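Local coordinates for protein protocadherin gamma-B3 (Homo sapiens, PDB 5K8R) that probably acts as a calcium-dependent cell-adhesion protein, through extracellular cadherin repeats, and may help establish and maintain specific neuronal connections in the brain, at residues P210-D215 against L232-I237; M216-V221 against Q304-D309; E223-G228 against L271-E276. All coordinates share one frame; numbering follows the deposited sequence.

Contact 1 of 3, residues P210-D215 against L232-I237; sequences PVFTQD and LKVMAI
P210 brings its CB 4.2 Å from CB of A236, while its CA makes a C-H...O contact with the carbonyl oxygen of I237. From here the chain enters the Greek-key beta sandwich of the third cadherin repeat, its short edge strand 211-212 running antiparallel to the end of strand 230-237. V211 and I237 form the hydrogen-bonded pair, side chains on the exposed face: V211 N reaches I237 O at 2.9 Å with a bent N-H...O angle (140°). The return bond, from I237 N to V211 O, is 2.8 Å long and straighter (160°). F212 and A236 follow as the non-hydrogen-bonded pair on the buried face. CG of F212 lies anti to the carbonyl carbon (chi1 -83°), and the ring takes A236 CB over one face, displaced toward the rim and 4.2 Å from CD1. At the ring's edge, V234 CG2 comes within 4.1 Å of CE1. C301 and A299 of strand 298-308 and V289 and A291 of strand 284-292 also touch this ring, which therefore bridges the two sheets. An alanine here would probably open a gap between the sheets and take away the ring edge that meets V234 CG2. Beyond the strand, T213 adds a further bond through N, 3.0 Å from M235 O. Its OG1 is hydrogen-bonded to Y217 OH, and its CG2 rests 3.7 Å from M235 CG.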
loop_
_atom_site.group_PDB
_atom_site.type_symbol
_atom_site.label_atom_id
_atom_site.label_comp_id
_atom_site.label_asym_id
_atom_site.label_seq_id
_atom_site.Cartn_x
_atom_site.Cartn_y
_atom_site.Cartn_z
ATOM N N PRO A 210 11.139 -1.621 10.677
ATOM C CA PRO A 210 12.490 -1.048 10.694
ATOM C C PRO A 210 13.331 -1.668 11.799
ATOM O O PRO A 210 12.817 -2.098 12.835
ATOM C CB PRO A 210 12.242 0.445 10.948
ATOM C CG PRO A 210 10.824 0.674 10.534
ATOM C CD PRO A 210 10.101 -0.594 10.867
ATOM N N VAL A 211 14.641 -1.718 11.565
ATOM C CA VAL A 211 15.590 -2.297 12.510
ATOM C C VAL A 211 16.737 -1.314 12.697
ATOM O O VAL A 211 17.476 -1.029 11.747
ATOM C CB VAL A 211 16.122 -3.659 12.036
ATOM C CG1 VAL A 211 17.270 -4.114 12.924
ATOM C CG2 VAL A 211 15.007 -4.694 12.030
ATOM N N PHE A 212 16.885 -0.801 13.915
ATOM C CA PHE A 212 17.998 0.087 14.220
ATOM C C PHE A 212 19.303 -0.695 14.264
ATOM O O PHE A 212 19.348 -1.838 14.729
ATOM C CB PHE A 212 17.773 0.796 15.555
ATOM C CG PHE A 212 16.913 2.020 15.456
ATOM C CD1 PHE A 212 17.416 3.191 14.912
ATOM C CD2 PHE A 212 15.607 2.008 15.918
ATOM C CE1 PHE A 212 16.629 4.324 14.821
ATOM C CE2 PHE A 212 14.816 3.137 15.831
ATOM C CZ PHE A 212 15.330 4.297 15.284
ATOM N N THR A 213 20.376 -0.065 13.777
ATOM C CA THR A 213 21.685 -0.707 13.810
ATOM C C THR A 213 22.203 -0.856 15.234
ATOM O O THR A 213 23.014 -1.748 15.507
ATOM C CB THR A 213 22.682 0.088 12.966
ATOM O OG1 THR A 213 22.885 1.379 13.553
ATOM C CG2 THR A 213 22.157 0.261 11.551
ATOM N N GLN A 214 21.755 0.004 16.148
ATOM C CA GLN A 214 22.135 -0.068 17.550
ATOM C C GLN A 214 20.924 0.245 18.411
ATOM O O GLN A 214 20.117 1.114 18.066
ATOM C CB GLN A 214 23.269 0.911 17.886
ATOM C CG GLN A 214 24.546 0.714 17.087
ATOM C CD GLN A 214 25.606 1.742 17.430
ATOM O OE1 GLN A 214 25.485 2.467 18.418
ATOM N NE2 GLN A 214 26.649 1.813 16.612
ATOM N N ASP A 215 20.798 -0.465 19.531
ATOM C CA ASP A 215 19.772 -0.153 20.516
ATOM C C ASP A 215 20.163 1.009 21.418
ATOM O O ASP A 215 19.361 1.414 22.266
ATOM C CB ASP A 215 19.460 -1.387 21.368
ATOM C CG ASP A 215 18.778 -2.483 20.576
ATOM O OD1 ASP A 215 18.010 -2.156 19.645
ATOM O OD2 ASP A 215 19.007 -3.672 20.884
ATOM N N LEU A 232 25.609 12.912 16.360
ATOM C CA LEU A 232 25.575 11.507 15.968
ATOM C C LEU A 232 24.563 11.350 14.838
ATOM O O LEU A 232 23.962 12.324 14.378
ATOM C CB LEU A 232 25.242 10.600 17.160
ATOM C CG LEU A 232 23.908 10.775 17.889
ATOM C CD1 LEU A 232 22.813 9.896 17.292
ATOM C CD2 LEU A 232 24.084 10.475 19.365
ATOM N N LYS A 233 24.373 10.107 14.395
ATOM C CA LYS A 233 23.425 9.811 13.325
ATOM C C LYS A 233 22.872 8.412 13.535
ATOM O O LYS A 233 23.616 7.433 13.433
ATOM C CB LYS A 233 24.085 9.921 11.948
ATOM C CG LYS A 233 23.146 9.592 10.800
ATOM C CD LYS A 233 23.863 9.653 9.462
ATOM C CE LYS A 233 22.950 9.244 8.313
ATOM N NZ LYS A 233 23.669 9.270 7.007
ATOM N N VAL A 234 21.575 8.316 13.824
ATOM C CA VAL A 234 20.944 7.011 13.952
ATOM C C VAL A 234 20.678 6.430 12.567
ATOM O O VAL A 234 20.733 7.119 11.545
ATOM C CB VAL A 234 19.652 7.099 14.780
ATOM C CG1 VAL A 234 19.925 7.777 16.117
ATOM C CG2 VAL A 234 18.569 7.834 14.011
ATOM N N MET A 235 20.390 5.132 12.538
ATOM C CA MET A 235 20.199 4.426 11.280
ATOM C C MET A 235 19.249 3.259 11.498
ATOM O O MET A 235 19.435 2.468 12.428
ATOM C CB MET A 235 21.536 3.923 10.721
ATOM C CG MET A 235 21.416 3.158 9.406
ATOM S SD MET A 235 20.957 4.214 8.018
ATOM C CE MET A 235 21.011 3.029 6.678
ATOM N N ALA A 236 18.241 3.160 10.634
ATOM C CA ALA A 236 17.290 2.058 10.638
ATOM C C ALA A 236 17.227 1.459 9.242
ATOM O O ALA A 236 17.257 2.186 8.244
ATOM C CB ALA A 236 15.893 2.515 11.079
ATOM N N ILE A 237 17.142 0.132 9.175
ATOM C CA ILE A 237 17.145 -0.603 7.916
ATOM C C ILE A 237 15.797 -1.289 7.753
ATOM O O ILE A 237 15.292 -1.910 8.697
ATOM C CB ILE A 237 18.293 -1.630 7.864
ATOM C CG1 ILE A 237 19.638 -0.934 8.075
ATOM C CG2 ILE A 237 18.279 -2.386 6.543
ATOM C CD1 ILE A 237 20.821 -1.876 8.070
#

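Contact 2 of 3, residues M216-V221 against Q304-D309; sequences MYRVNV and QIDISD. With CA (calcium ion), chain F.
R218 and D306 meet with their flat groups nearly perpendicular, the guanidinium and carboxylate planes 80° apart. The salt bridge is side-on and converges on one oxygen: NE of R218 lies 2.8 Å from OD2 of D306, approaching nearly along its C-O axis. NH2 of R218 reaches the same OD2 at 3.2 Å, from the syn side but out of the carboxylate plane. OD2 itself sits in the guanidinium plane, at its edge. An extended chain from CG to NE, with CG anti to the backbone N, carries the arginine head across to the neighbouring strand. Q304 runs beside R218 in the same direction, its amide plane only 21° from the guanidinium. Its NE2 lies over one guanidinium face toward the rim, 3.6 Å from R218 NE. That NE2 also donates to the syn lone pair of D306 OD1, at 3.2 Å. OD1 has a further partner in S284 OG, and the carboxylate is thus held through both oxygens. M216 SD also touches Q304 CB, at 3.8 Å. Beneath these groups lies the parallel pairing of the second part of the split N-terminal (A) strand with the last (G) strand of the cadherin sandwich: the axes of 216-221 and 304-308 approach to 4.7 Å at 20°. Five backbone bonds zip the pair, from Q304 N to Y217 O at one end to S308 N to V221 O at the other. On the opposite face V219, V221, I305 and I307 turn toward the sandwich interior, V221 CG2 meeting I305 CG2 at 3.8 Å. V231 and L232 of strand 230-237 cover V219. Past the last bond, D309 OD1 binds a calcium ion at 2.5 Å, together with E223, E280, E310, D312 and D345.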
loop_
_atom_site.group_PDB
_atom_site.type_symbol
_atom_site.label_atom_id
_atom_site.label_comp_id
_atom_site.label_asym_id
_atom_site.label_seq_id
_atom_site.Cartn_x
_atom_site.Cartn_y
_atom_site.Cartn_z
ATOM N N MET A 216 21.368 1.550 21.253
ATOM C CA MET A 216 21.842 2.666 22.062
ATOM C C MET A 216 22.965 3.364 21.312
ATOM O O MET A 216 23.945 2.721 20.925
ATOM C CB MET A 216 22.330 2.186 23.434
ATOM C CG MET A 216 23.181 3.200 24.184
ATOM S SD MET A 216 22.273 4.681 24.666
ATOM C CE MET A 216 21.148 4.007 25.886
ATOM N N TYR A 217 22.815 4.669 21.103
ATOM C CA TYR A 217 23.830 5.495 20.452
ATOM C C TYR A 217 24.395 6.446 21.501
ATOM O O TYR A 217 23.784 7.471 21.815
ATOM C CB TYR A 217 23.244 6.258 19.268
ATOM C CG TYR A 217 22.681 5.377 18.176
ATOM C CD1 TYR A 217 23.495 4.882 17.165
ATOM C CD2 TYR A 217 21.332 5.048 18.150
ATOM C CE1 TYR A 217 22.983 4.079 16.162
ATOM C CE2 TYR A 217 20.810 4.245 17.152
ATOM C CZ TYR A 217 21.640 3.765 16.160
ATOM O OH TYR A 217 21.125 2.966 15.164
ATOM N N ARG A 218 25.560 6.104 22.044
ATOM C CA ARG A 218 26.202 6.903 23.078
ATOM C C ARG A 218 27.362 7.692 22.486
ATOM O O ARG A 218 28.096 7.192 21.630
ATOM C CB ARG A 218 26.697 6.020 24.225
ATOM C CG ARG A 218 27.145 6.799 25.452
ATOM C CD ARG A 218 27.445 5.876 26.623
ATOM N NE ARG A 218 27.785 6.621 27.832
ATOM C CZ ARG A 218 28.069 6.060 29.003
ATOM N NH1 ARG A 218 28.055 4.741 29.128
ATOM N NH2 ARG A 218 28.367 6.818 30.049
ATOM N N VAL A 219 27.521 8.931 22.950
ATOM C CA VAL A 219 28.563 9.818 22.449
ATOM C C VAL A 219 28.854 10.852 23.525
ATOM O O VAL A 219 27.988 11.183 24.338
ATOM C CB VAL A 219 28.135 10.477 21.112
ATOM C CG1 VAL A 219 26.992 11.447 21.345
ATOM C CG2 VAL A 219 29.316 11.170 20.440
ATOM N N ASN A 220 30.086 11.356 23.535
ATOM C CA ASN A 220 30.519 12.378 24.479
ATOM C C ASN A 220 30.916 13.623 23.700
ATOM O O ASN A 220 31.774 13.557 22.813
ATOM C CB ASN A 220 31.686 11.876 25.336
ATOM C CG ASN A 220 31.969 12.773 26.531
ATOM O OD1 ASN A 220 31.911 13.999 26.436
ATOM N ND2 ASN A 220 32.279 12.159 27.666
ATOM N N VAL A 221 30.289 14.752 24.028
ATOM C CA VAL A 221 30.587 16.031 23.398
ATOM C C VAL A 221 30.845 17.063 24.485
ATOM O O VAL A 221 30.262 17.006 25.572
ATOM C CB VAL A 221 29.448 16.497 22.463
ATOM C CG1 VAL A 221 29.328 15.565 21.267
ATOM C CG2 VAL A 221 28.133 16.570 23.221
ATOM N N GLN A 304 22.136 8.457 24.091
ATOM C CA GLN A 304 22.721 9.035 25.297
ATOM C C GLN A 304 23.829 9.993 24.885
ATOM O O GLN A 304 24.859 9.567 24.349
ATOM C CB GLN A 304 23.248 7.950 26.234
ATOM C CG GLN A 304 23.786 8.491 27.550
ATOM C CD GLN A 304 24.084 7.399 28.556
ATOM O OE1 GLN A 304 23.647 6.259 28.403
ATOM N NE2 GLN A 304 24.835 7.743 29.596
ATOM N N ILE A 305 23.616 11.280 25.134
ATOM C CA ILE A 305 24.580 12.328 24.828
ATOM C C ILE A 305 25.172 12.796 26.148
ATOM O O ILE A 305 24.502 13.478 26.936
ATOM C CB ILE A 305 23.936 13.492 24.063
ATOM C CG1 ILE A 305 23.236 12.976 22.803
ATOM C CG2 ILE A 305 24.979 14.540 23.711
ATOM C CD1 ILE A 305 22.426 14.027 22.080
ATOM N N ASP A 306 26.423 12.419 26.401
ATOM C CA ASP A 306 27.126 12.830 27.606
ATOM C C ASP A 306 27.917 14.102 27.336
ATOM O O ASP A 306 28.534 14.252 26.278
ATOM C CB ASP A 306 28.060 11.720 28.091
ATOM C CG ASP A 306 27.313 10.456 28.467
ATOM O OD1 ASP A 306 26.181 10.564 28.984
ATOM O OD2 ASP A 306 27.858 9.355 28.246
ATOM N N ILE A 307 27.891 15.019 28.299
ATOM C CA ILE A 307 28.555 16.311 28.183
ATOM C C ILE A 307 29.746 16.329 29.130
ATOM O O ILE A 307 29.616 15.981 30.310
ATOM C CB ILE A 307 27.589 17.469 28.486
ATOM C CG1 ILE A 307 26.415 17.447 27.506
ATOM C CG2 ILE A 307 28.315 18.802 28.417
ATOM C CD1 ILE A 307 25.474 18.618 27.657
ATOM N N SER A 308 30.903 16.729 28.612
ATOM C CA SER A 308 32.127 16.819 29.392
ATOM C C SER A 308 32.367 18.256 29.840
ATOM O O SER A 308 31.971 19.213 29.168
ATOM C CB SER A 308 33.326 16.312 28.586
ATOM O OG SER A 308 33.413 16.969 27.335
ATOM N N ASP A 309 33.029 18.396 30.985
ATOM C CA ASP A 309 33.209 19.700 31.608
ATOM C C ASP A 309 34.313 20.494 30.919
ATOM O O ASP A 309 35.362 19.951 30.561
ATOM C CB ASP A 309 33.534 19.535 33.092
ATOM C CG ASP A 309 33.695 20.863 33.807
ATOM O OD1 ASP A 309 32.986 21.826 33.449
ATOM O OD2 ASP A 309 34.532 20.940 34.730
HETATM CA CA CA F . 32.105 24.109 33.017
#

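Contact 3 of 3, residues E223-G228 against L271-E276; sequences ENLPAG and LTTIGE. With CA (calcium ion), chain F; CA (calcium ion), chain G.
T273 and G228 are joined by a backbone hydrogen bond, G228 N to T273 O at 2.7 Å. The N-H...O angle is 137°, and the donor stands well above the carbonyl plane. The bond ties the loop that follows the first strands of this cadherin repeat to the end of strand 270-273, in the Greek-key sandwich, on the side of the repeat that faces the next calcium-binding linker. T273, which has the most surface buried here, points its CB toward the loop. Its OG1 lies between the backbone N and the carbonyl carbon (chi1 66°) and donates to a water molecule 2.9 Å away. The same water donates to L225 O and to G275 O, the latter at 2.6 Å, so it bridges both segments with three hydrogen bonds. The threonine's other branch, CG2, meets L225 CD2 at 4.1 Å, an apolar touch. A227 comes next in buried area and contributes through its methyl group, which lies among oxygens: 3.7 Å from G275 O and 3.9 Å from E276 OE2. G228 covers the backbone of T273. Its phi of 85° belongs to the left-handed region, and a CB at these backbone angles would collide with the carbonyl oxygen of A227, a strain that glycine avoids. Next along the chain, S229 pairs with T273 through the backbone, continuing the junction into strand 230-237. At the far end of the loop, E223 leaves this interface for the linker, where its carboxylate bridges two calcium ions. OE2 serves the ion of contact 2, while OE1 of E223 binds the second calcium ion at 2.5 Å, in a site that D278, E280, D312 and a water complete.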
loop_
_atom_site.group_PDB
_atom_site.type_symbol
_atom_site.label_atom_id
_atom_site.label_comp_id
_atom_site.label_asym_id
_atom_site.label_seq_id
_atom_site.Cartn_x
_atom_site.Cartn_y
_atom_site.Cartn_z
ATOM N N GLU A 223 30.860 20.799 26.334
ATOM C CA GLU A 223 29.773 21.749 26.540
ATOM C C GLU A 223 29.907 22.976 25.646
ATOM O O GLU A 223 28.900 23.618 25.326
ATOM C CB GLU A 223 29.708 22.168 28.008
ATOM C CG GLU A 223 31.012 22.707 28.564
ATOM C CD GLU A 223 30.851 23.276 29.959
ATOM O OE1 GLU A 223 29.724 23.683 30.309
ATOM O OE2 GLU A 223 31.849 23.311 30.708
ATOM N N ASN A 224 31.125 23.314 25.226
ATOM C CA ASN A 224 31.322 24.474 24.366
ATOM C C ASN A 224 31.105 24.109 22.901
ATOM O O ASN A 224 31.688 24.731 22.007
ATOM C CB ASN A 224 32.720 25.067 24.569
ATOM C CG ASN A 224 33.825 24.114 24.159
ATOM O OD1 ASN A 224 33.676 22.897 24.251
ATOM N ND2 ASN A 224 34.944 24.666 23.705
ATOM N N LEU A 225 30.271 23.109 22.650
ATOM C CA LEU A 225 29.973 22.693 21.285
ATOM C C LEU A 225 29.101 23.739 20.606
ATOM O O LEU A 225 28.032 24.077 21.133
ATOM C CB LEU A 225 29.275 21.335 21.286
ATOM C CG LEU A 225 28.986 20.708 19.920
ATOM C CD1 LEU A 225 30.280 20.418 19.176
ATOM C CD2 LEU A 225 28.157 19.441 20.073
ATOM N N PRO A 226 29.507 24.281 19.461
ATOM C CA PRO A 226 28.684 25.294 18.793
ATOM C C PRO A 226 27.358 24.719 18.321
ATOM O O PRO A 226 27.237 23.527 18.027
ATOM C CB PRO A 226 29.551 25.733 17.605
ATOM C CG PRO A 226 30.943 25.318 17.964
ATOM C CD PRO A 226 30.790 24.068 18.772
ATOM N N ALA A 227 26.355 25.591 18.252
ATOM C CA ALA A 227 25.041 25.187 17.777
ATOM C C ALA A 227 25.099 24.801 16.303
ATOM O O ALA A 227 25.897 25.334 15.528
ATOM C CB ALA A 227 24.026 26.310 17.987
ATOM N N GLY A 228 24.240 23.860 15.920
ATOM C CA GLY A 228 24.227 23.340 14.569
ATOM C C GLY A 228 25.205 22.216 14.310
ATOM O O GLY A 228 25.198 21.654 13.206
ATOM N N LEU A 271 21.332 13.499 14.079
ATOM C CA LEU A 271 21.055 14.306 15.259
ATOM C C LEU A 271 22.022 15.483 15.307
ATOM O O LEU A 271 23.233 15.306 15.142
ATOM C CB LEU A 271 21.172 13.460 16.528
ATOM C CG LEU A 271 20.230 13.760 17.698
ATOM C CD1 LEU A 271 20.333 12.660 18.741
ATOM C CD2 LEU A 271 20.534 15.110 18.324
ATOM N N THR A 272 21.482 16.679 15.523
ATOM C CA THR A 272 22.274 17.896 15.627
ATOM C C THR A 272 21.805 18.694 16.835
ATOM O O THR A 272 20.782 18.390 17.454
ATOM C CB THR A 272 22.172 18.753 14.357
ATOM O OG1 THR A 272 20.795 19.054 14.090
ATOM C CG2 THR A 272 22.772 18.026 13.159
ATOM N N THR A 273 22.571 19.725 17.170
ATOM C CA THR A 273 22.210 20.640 18.241
ATOM C C THR A 273 21.639 21.924 17.655
ATOM O O THR A 273 22.033 22.365 16.574
ATOM C CB THR A 273 23.418 20.967 19.123
ATOM O OG1 THR A 273 24.387 21.697 18.362
ATOM C CG2 THR A 273 24.054 19.689 19.653
ATOM N N ILE A 274 20.693 22.516 18.379
ATOM C CA ILE A 274 20.137 23.814 18.013
ATOM C C ILE A 274 20.311 24.855 19.106
ATOM O O ILE A 274 20.066 26.044 18.850
ATOM C CB ILE A 274 18.646 23.703 17.622
ATOM C CG1 ILE A 274 17.820 23.175 18.796
ATOM C CG2 ILE A 274 18.480 22.813 16.402
ATOM C CD1 ILE A 274 16.355 22.980 18.471
ATOM N N GLY A 275 20.723 24.457 20.307
ATOM C CA GLY A 275 20.974 25.390 21.386
ATOM C C GLY A 275 22.376 25.257 21.945
ATOM O O GLY A 275 23.268 24.727 21.276
ATOM N N GLU A 276 22.582 25.729 23.170
ATOM C CA GLU A 276 23.890 25.715 23.810
ATOM C C GLU A 276 23.909 24.668 24.915
ATOM O O GLU A 276 23.025 24.654 25.778
ATOM C CB GLU A 276 24.232 27.093 24.381
ATOM C CG GLU A 276 24.074 28.234 23.389
ATOM C CD GLU A 276 24.996 28.104 22.191
ATOM O OE1 GLU A 276 26.115 27.571 22.353
ATOM O OE2 GLU A 276 24.602 28.535 21.087
HETATM CA CA CA F . 32.105 24.109 33.017
HETATM CA CA CA G . 29.455 25.930 31.285
HETATM O O HOH W 1 25.313 23.341 20.550
HETATM O O HOH W 2 27.930 26.700 29.426
#

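Followed from the N terminus, the chain supplies the first halves of all three contacts in succession, 210-215, 216-221 and 223-228, before any loop is closed. Strand 230-237 then returns to close contact 1, the shortest loop. Segment 271-276 closes contact 3, and 304-309, at the end of the repeat, closes contact 2. Contact 3 is therefore nested within contact 2, whereas contact 1 crosses both. Contacts 1 and 3 serve the same antiparallel sheet, in which strands 230-237 and 270-273 are neighbours; contact 2 belongs to the facing mixed sheet. Y217 packs on F212 and V234 between sheets, and contacts 2 and 3 meet at one calcium ion of the following linker.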